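Oxalate biosynthetic component 1 (Burkholderia thailandensis, PDB 5IKZ) probably makes oxalate from oxaloacetate and acetyl-CoA, using a TIM-barrel part of the beta-keto acid cleavage family joined to a part of the alpha/beta-hydrolase clan. Local coordinates at residues 29-34 and 240-245; 53-58 and 190-195; 783-788 and 933-938. All coordinates share one frame; numbering follows the deposited sequence.

Interaction 1: residues 29-34 and 240-245; sequences HALLEL and PGLNTP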
# COMPACT_ATOMS: atom_id res chain seq x y z
N HIS A 29 -16.72 -35.55 29.01
CA HIS A 29 -16.43 -36.97 28.91
C HIS A 29 -17.67 -37.77 28.55
O HIS A 29 -17.59 -38.78 27.84
CB HIS A 29 -15.83 -37.49 30.22
CG HIS A 29 -15.42 -38.93 30.18
ND1 HIS A 29 -15.23 -39.61 29.00
CD2 HIS A 29 -15.17 -39.81 31.18
CE1 HIS A 29 -14.87 -40.86 29.27
NE2 HIS A 29 -14.83 -41.00 30.58
N ALA A 30 -18.82 -37.31 29.03
CA ALA A 30 -20.10 -37.98 28.78
C ALA A 30 -20.41 -38.07 27.28
O ALA A 30 -21.05 -39.03 26.84
CB ALA A 30 -21.21 -37.24 29.50
N LEU A 31 -19.96 -37.08 26.52
CA LEU A 31 -20.24 -37.03 25.09
C LEU A 31 -19.36 -38.00 24.30
O LEU A 31 -19.77 -38.52 23.27
CB LEU A 31 -20.05 -35.60 24.57
CG LEU A 31 -21.21 -34.61 24.72
CD1 LEU A 31 -21.58 -34.38 26.18
CD2 LEU A 31 -20.85 -33.29 24.06
N LEU A 32 -18.15 -38.23 24.80
CA LEU A 32 -17.24 -39.18 24.17
C LEU A 32 -17.55 -40.60 24.61
O LEU A 32 -17.57 -41.53 23.80
CB LEU A 32 -15.79 -38.83 24.51
CG LEU A 32 -15.22 -37.57 23.85
CD1 LEU A 32 -13.84 -37.26 24.39
CD2 LEU A 32 -15.19 -37.74 22.34
N GLU A 33 -17.81 -40.77 25.91
CA GLU A 33 -18.09 -42.07 26.50
C GLU A 33 -19.37 -42.66 25.92
O GLU A 33 -19.62 -43.86 26.01
CB GLU A 33 -18.21 -41.93 28.02
CG GLU A 33 -18.22 -43.24 28.79
CD GLU A 33 -18.24 -43.03 30.29
OE1 GLU A 33 -18.02 -41.87 30.73
OE2 GLU A 33 -18.48 -44.00 31.03
N LEU A 34 -20.17 -41.80 25.30
CA LEU A 34 -21.43 -42.18 24.68
C LEU A 34 -21.22 -42.97 23.39
O LEU A 34 -22.11 -43.70 22.95
CB LEU A 34 -22.25 -40.91 24.42
CG LEU A 34 -23.57 -40.97 23.66
CD1 LEU A 34 -24.53 -39.96 24.26
CD2 LEU A 34 -23.34 -40.67 22.19
N PRO A 240 -20.69 -36.07 19.11
CA PRO A 240 -22.10 -36.06 19.50
C PRO A 240 -22.47 -34.87 20.38
O PRO A 240 -21.67 -34.47 21.22
CB PRO A 240 -22.26 -37.37 20.28
CG PRO A 240 -21.18 -38.25 19.76
CD PRO A 240 -20.03 -37.34 19.44
N GLY A 241 -23.65 -34.31 20.17
CA GLY A 241 -24.12 -33.20 20.99
C GLY A 241 -23.54 -31.85 20.62
O GLY A 241 -23.89 -30.84 21.23
N LEU A 242 -22.65 -31.83 19.63
CA LEU A 242 -22.02 -30.59 19.19
C LEU A 242 -22.31 -30.32 17.71
O LEU A 242 -22.06 -31.17 16.86
CB LEU A 242 -20.51 -30.64 19.42
CG LEU A 242 -20.04 -30.57 20.88
CD1 LEU A 242 -18.57 -30.92 20.99
CD2 LEU A 242 -20.31 -29.19 21.46
N ASN A 243 -22.83 -29.13 17.41
CA ASN A 243 -23.22 -28.80 16.05
C ASN A 243 -22.06 -28.29 15.20
O ASN A 243 -22.25 -27.90 14.04
CB ASN A 243 -24.35 -27.76 16.06
CG ASN A 243 -23.97 -26.48 16.78
OD1 ASN A 243 -22.79 -26.16 16.94
ND2 ASN A 243 -24.98 -25.73 17.21
N THR A 244 -20.87 -28.28 15.78
CA THR A 244 -19.67 -27.89 15.05
C THR A 244 -18.63 -28.99 15.19
O THR A 244 -18.30 -29.41 16.30
CB THR A 244 -19.10 -26.55 15.56
OG1 THR A 244 -20.06 -25.51 15.32
CG2 THR A 244 -17.81 -26.21 14.84
N PRO A 245 -18.10 -29.48 14.05
CA PRO A 245 -17.09 -30.54 14.06
C PRO A 245 -15.72 -30.01 14.43
O PRO A 245 -15.44 -28.82 14.26
CB PRO A 245 -17.10 -31.06 12.62
CG PRO A 245 -18.10 -30.22 11.86
CD PRO A 245 -18.40 -29.02 12.69
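Leu31 and Pro240 meet twice over, side chain to carbonyl in one direction and carbonyl to ring in the other, and this exchange makes the close part of the contact. The isobutyl group of Leu31 reaches across with its CD2 branch, which lies 3.2 Å from Pro240 O, with CG of the same leucine a little behind it. In return the flank of the proline ring rests on the leucine's own main chain, Pro240 CG standing 3.8 Å from Leu31 O. The first torsion of Leu31 (chi1 -83°) turns CG opposite its carbonyl carbon, which keeps the branched end apart from the carbonyl that the ring approaches. Both residues are buried, and the chain passes on through Gly241, whose positive phi of 79° bends the loop past the leucine tip.

The two pieces come from separate excursions of one barrel. Residues 29-34 carry a short, weakly bonded helical turn, with Glu33 N to His29 O at 2.8 Å, within the long insertion between barrel strand 4-9 and helix 206-218. Residues 240-245 belong to the loop between strands 235-237 and 246-248, which interrupts the path from barrel strand 223-226 to helix 257-270. Their meeting is van der Waals packing at the periphery of the chain, methyl and ring against main-chain carbonyls as well as apolar side chains.

Toward either end of the contact the fit slackens and the residues become partly exposed. Leu34 and the proline run antiparallel alongside each other, Leu34 CD2 lying 4.0 Å from Pro240 CB, and the leucine also rests on Leu88 of helix 82-90. On the other flank Leu242 offers CG to Leu31 CD2 at 4.3 Å and packs on Ile27. Beyond it the loop turns from the helix toward a different partner, Asn243 donating through ND2 to Gly65 O.

Interaction 2: residues 53-58 and 190-195; sequences EAVPAG and GHWQPG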
# COMPACT_ATOMS: atom_id res chain seq x y z
N GLU A 53 -5.95 -32.18 25.29
CA GLU A 53 -5.43 -32.79 26.51
C GLU A 53 -6.55 -33.23 27.44
O GLU A 53 -7.52 -32.49 27.64
CB GLU A 53 -4.49 -31.82 27.24
CG GLU A 53 -3.27 -31.39 26.44
CD GLU A 53 -2.41 -30.39 27.18
OE1 GLU A 53 -2.76 -30.01 28.32
OE2 GLU A 53 -1.36 -29.98 26.63
N ALA A 54 -6.43 -34.43 27.99
CA ALA A 54 -7.40 -34.93 28.96
C ALA A 54 -7.32 -34.09 30.23
O ALA A 54 -6.24 -33.70 30.67
CB ALA A 54 -7.15 -36.39 29.26
N VAL A 55 -8.48 -33.82 30.83
CA VAL A 55 -8.53 -32.93 31.98
C VAL A 55 -9.67 -33.33 32.92
O VAL A 55 -10.76 -33.69 32.47
CB VAL A 55 -8.66 -31.45 31.51
CG1 VAL A 55 -10.05 -31.16 30.96
CG2 VAL A 55 -8.31 -30.50 32.63
N PRO A 56 -9.40 -33.31 34.23
CA PRO A 56 -10.44 -33.65 35.22
C PRO A 56 -11.48 -32.54 35.38
O PRO A 56 -11.37 -31.49 34.76
CB PRO A 56 -9.64 -33.83 36.51
CG PRO A 56 -8.41 -33.02 36.32
CD PRO A 56 -8.08 -33.16 34.86
N ALA A 57 -12.48 -32.79 36.22
CA ALA A 57 -13.49 -31.79 36.51
C ALA A 57 -12.89 -30.64 37.32
O ALA A 57 -11.84 -30.80 37.94
CB ALA A 57 -14.67 -32.41 37.24
N GLY A 58 -13.57 -29.50 37.32
CA GLY A 58 -13.10 -28.35 38.07
C GLY A 58 -12.87 -27.13 37.20
O GLY A 58 -12.49 -26.07 37.70
N GLY A 190 -13.21 -34.40 30.99
CA GLY A 190 -13.27 -34.46 29.54
C GLY A 190 -11.99 -33.98 28.89
O GLY A 190 -10.93 -34.00 29.50
N HIS A 191 -12.10 -33.56 27.63
CA HIS A 191 -10.95 -33.07 26.89
C HIS A 191 -11.13 -31.60 26.51
O HIS A 191 -12.25 -31.15 26.28
CB HIS A 191 -10.72 -33.90 25.63
CG HIS A 191 -9.95 -35.16 25.87
ND1 HIS A 191 -10.55 -36.34 26.27
CD2 HIS A 191 -8.63 -35.44 25.75
CE1 HIS A 191 -9.63 -37.28 26.40
NE2 HIS A 191 -8.46 -36.76 26.09
N TRP A 192 -10.03 -30.86 26.45
CA TRP A 192 -10.08 -29.47 26.02
C TRP A 192 -8.91 -29.13 25.10
O TRP A 192 -7.92 -29.85 25.05
CB TRP A 192 -10.09 -28.54 27.23
CG TRP A 192 -8.74 -28.30 27.85
CD1 TRP A 192 -7.87 -29.25 28.32
CD2 TRP A 192 -8.11 -27.03 28.08
NE1 TRP A 192 -6.74 -28.65 28.82
CE2 TRP A 192 -6.86 -27.29 28.68
CE3 TRP A 192 -8.48 -25.71 27.83
CZ2 TRP A 192 -5.99 -26.27 29.04
CZ3 TRP A 192 -7.61 -24.70 28.19
CH2 TRP A 192 -6.37 -24.98 28.79
N GLN A 193 -9.05 -28.02 24.37
CA GLN A 193 -8.02 -27.56 23.45
C GLN A 193 -7.36 -26.29 23.97
O GLN A 193 -7.91 -25.20 23.82
CB GLN A 193 -8.61 -27.33 22.05
CG GLN A 193 -7.65 -26.71 21.04
CD GLN A 193 -6.50 -27.62 20.68
OE1 GLN A 193 -5.48 -27.66 21.37
NE2 GLN A 193 -6.65 -28.36 19.58
N PRO A 194 -6.18 -26.43 24.59
CA PRO A 194 -5.43 -25.28 25.12
C PRO A 194 -4.87 -24.40 24.01
O PRO A 194 -4.55 -23.23 24.25
CB PRO A 194 -4.31 -25.94 25.92
CG PRO A 194 -4.12 -27.27 25.28
CD PRO A 194 -5.49 -27.70 24.84
N GLY A 195 -4.76 -24.95 22.81
CA GLY A 195 -4.28 -24.20 21.67
C GLY A 195 -2.81 -23.87 21.76
O GLY A 195 -2.37 -22.81 21.32
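His191 slips its imidazole beneath Ala54, whose CA stands over one ring face, 3.8 Å from the centroid and 26° off the normal, a CH-pi contact displaced toward the rim. The methyl of the alanine sits at the same end of the ring, Ala54 CB lying 3.4 Å from His191 NE2. This overlap occupies the non-hydrogen-bonded pair of an antiparallel ladder. On either side of it come hydrogen-bonded pairs, Glu53 with Trp192 and Val55 with Gly190, giving four main-chain bonds in all; Val55 N to Gly190 O is the shortest, at 2.8 Å.

The other face of the sheet carries the larger groups. Trp192 takes a first torsion of 80°, which sets CG between its own backbone N and carbonyl carbon and brings Trp192 CD1, at the ring edge, to 3.3 Å from Glu53 O. Val55 crosses the indole at about a right angle, its CG1 being 3.9 Å from Trp192 CD1. Glu53 extends past Pro194, with CD 4.0 Å from Pro194 CG, to a salt bridge with Lys196.

Strand 190-192 is the middle member of a three-stranded antiparallel sheet, flanked by 53-55 and 26-28. Phe26 of the latter touches both Trp192 and Val55, while Tyr159 meets the indole and Glu48 of helix 37-49 takes a weak bond from His191 NE2.

Interaction 3: residues 783-788 and 933-938; sequences LPSTPT and AHSSGI. With GOL (glycerol), chain C.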
# COMPACT_ATOMS: atom_id res chain seq x y z
N LEU A 783 -7.72 30.20 -12.71
CA LEU A 783 -6.68 29.90 -13.68
C LEU A 783 -7.05 28.66 -14.48
O LEU A 783 -7.71 27.76 -13.97
CB LEU A 783 -5.34 29.71 -12.98
CG LEU A 783 -4.71 30.98 -12.38
CD1 LEU A 783 -3.71 30.61 -11.30
CD2 LEU A 783 -4.06 31.82 -13.47
N PRO A 784 -6.61 28.60 -15.75
CA PRO A 784 -6.99 27.49 -16.63
C PRO A 784 -6.31 26.18 -16.27
O PRO A 784 -5.24 26.18 -15.66
CB PRO A 784 -6.54 27.97 -18.01
CG PRO A 784 -5.40 28.87 -17.72
CD PRO A 784 -5.75 29.58 -16.44
N SER A 785 -6.94 25.07 -16.65
CA SER A 785 -6.35 23.75 -16.47
C SER A 785 -5.80 23.25 -17.80
O SER A 785 -5.77 23.99 -18.78
CB SER A 785 -7.39 22.77 -15.91
OG SER A 785 -6.82 21.49 -15.72
N THR A 786 -5.37 22.00 -17.83
CA THR A 786 -4.81 21.41 -19.05
C THR A 786 -5.82 21.26 -20.20
O THR A 786 -5.53 21.68 -21.32
CB THR A 786 -4.17 20.04 -18.76
OG1 THR A 786 -3.12 20.19 -17.80
CG2 THR A 786 -3.60 19.44 -20.04
N PRO A 787 -7.00 20.66 -19.94
CA PRO A 787 -7.88 20.45 -21.09
C PRO A 787 -8.72 21.68 -21.44
O PRO A 787 -9.48 21.65 -22.41
CB PRO A 787 -8.78 19.30 -20.63
CG PRO A 787 -8.92 19.54 -19.17
CD PRO A 787 -7.60 20.12 -18.70
N THR A 788 -8.59 22.74 -20.65
CA THR A 788 -9.39 23.95 -20.86
C THR A 788 -8.73 24.88 -21.88
O THR A 788 -8.20 25.93 -21.51
CB THR A 788 -9.61 24.71 -19.54
OG1 THR A 788 -8.36 25.24 -19.08
CG2 THR A 788 -10.18 23.78 -18.48
N ALA A 933 -6.45 27.36 -8.49
CA ALA A 933 -5.62 26.61 -9.42
C ALA A 933 -5.90 25.12 -9.33
O ALA A 933 -6.08 24.58 -8.24
CB ALA A 933 -4.15 26.89 -9.15
N HIS A 934 -5.96 24.47 -10.48
CA HIS A 934 -6.15 23.03 -10.54
C HIS A 934 -5.26 22.42 -11.61
O HIS A 934 -5.10 23.00 -12.68
CB HIS A 934 -7.62 22.68 -10.81
CG HIS A 934 -7.85 21.23 -11.07
ND1 HIS A 934 -7.66 20.26 -10.11
CD2 HIS A 934 -8.25 20.57 -12.19
CE1 HIS A 934 -7.94 19.07 -10.62
NE2 HIS A 934 -8.30 19.24 -11.88
N SER A 935 -4.69 21.26 -11.30
CA SER A 935 -3.84 20.53 -12.24
C SER A 935 -2.65 21.38 -12.70
O SER A 935 -1.71 21.60 -11.94
CB SER A 935 -4.66 20.07 -13.45
OG SER A 935 -3.90 19.25 -14.32
N SER A 936 -2.71 21.86 -13.94
CA SER A 936 -1.63 22.64 -14.52
C SER A 936 -1.64 24.09 -14.04
O SER A 936 -0.76 24.87 -14.41
CB SER A 936 -1.71 22.61 -16.04
OG SER A 936 -1.79 21.28 -16.52
N GLY A 937 -2.63 24.44 -13.24
CA GLY A 937 -2.82 25.81 -12.79
C GLY A 937 -1.62 26.40 -12.08
O GLY A 937 -1.22 27.53 -12.36
N ILE A 938 -1.04 25.63 -11.16
CA ILE A 938 0.08 26.11 -10.37
C ILE A 938 1.31 26.34 -11.26
O ILE A 938 2.17 27.15 -10.94
CB ILE A 938 0.43 25.12 -9.23
CG1 ILE A 938 1.40 25.77 -8.24
CG2 ILE A 938 0.98 23.81 -9.77
CD1 ILE A 938 0.86 27.01 -7.57
C1 GOL C . -10.41 15.57 -14.65
O1 GOL C . -10.08 14.60 -13.68
C2 GOL C . -9.93 16.94 -14.17
O2 GOL C . -11.05 17.69 -13.72
C3 GOL C . -9.26 17.66 -15.34
O3 GOL C . -8.65 18.86 -14.89
O HOH W 1 -6.03 26.11 -13.01
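The chain reverses at Ser935, which has a positive phi of 58°, at the end of a strand, and Ser935 CB faces Ser785 OG at 3.4 Å. This serine is the second residue of a type II' turn from His934 to Gly937, closed by Gly937 N to His934 O at 2.9 Å, after which helix 937-955 begins at once. This sharp strand-turn-helix is consistent with the nucleophile elbow of alpha/beta hydrolases, and Ser935 OG is hydrogen-bonded to His1069 NE2, as a nucleophile and its histidine would be.

Across the contact, Ser785 holds OG anti to its main-chain nitrogen (chi1 -179°), which carries it toward a glycerol probably left from the crystallisation liquor. The glycerol O3 is weakly bonded to Ser785 OG at 3.3 Å and, at the edge of the His934 ring, to His934 NE2 at 3.1 Å. The histidine's other nitrogen, ND1, donates to Phe974 O. Elsewhere in the contact, a water accepts from His934 N at 3.0 Å and donates to Leu783 O, joining the two segments where Leu783 CD1 packs on Ala933 CB at 4.3 Å.

Strand 929-935 lies in the sheet between parallel strands 780-782 and 969-976, so both segments leave from adjoining strand ends. Helix 792-813 sets Met801 against Ser785 and His934, while helix 849-860 covers Thr786.

In the fold
From the N terminus, the chain lays down the first half of interaction 1 at 29-34 and that of interaction 2 at 53-58. It returns at 190-195 to close interaction 2, adding a strand to a small sheet, and then at 240-245 to close interaction 1, so the shorter loop is enclosed within the longer. The two touch, Leu32 CD1 packing 3.9 Å from His191 ND1, and their centres are about 14 Å apart; interaction 2 ties the insertion after the first barrel strand to itself, while interaction 1 joins it to the loop after strand 235-237. Interaction 3 follows separately in the hydrolase-like part, joining 783-788 to 933-938, its centre about 72 Å from that of interaction 1.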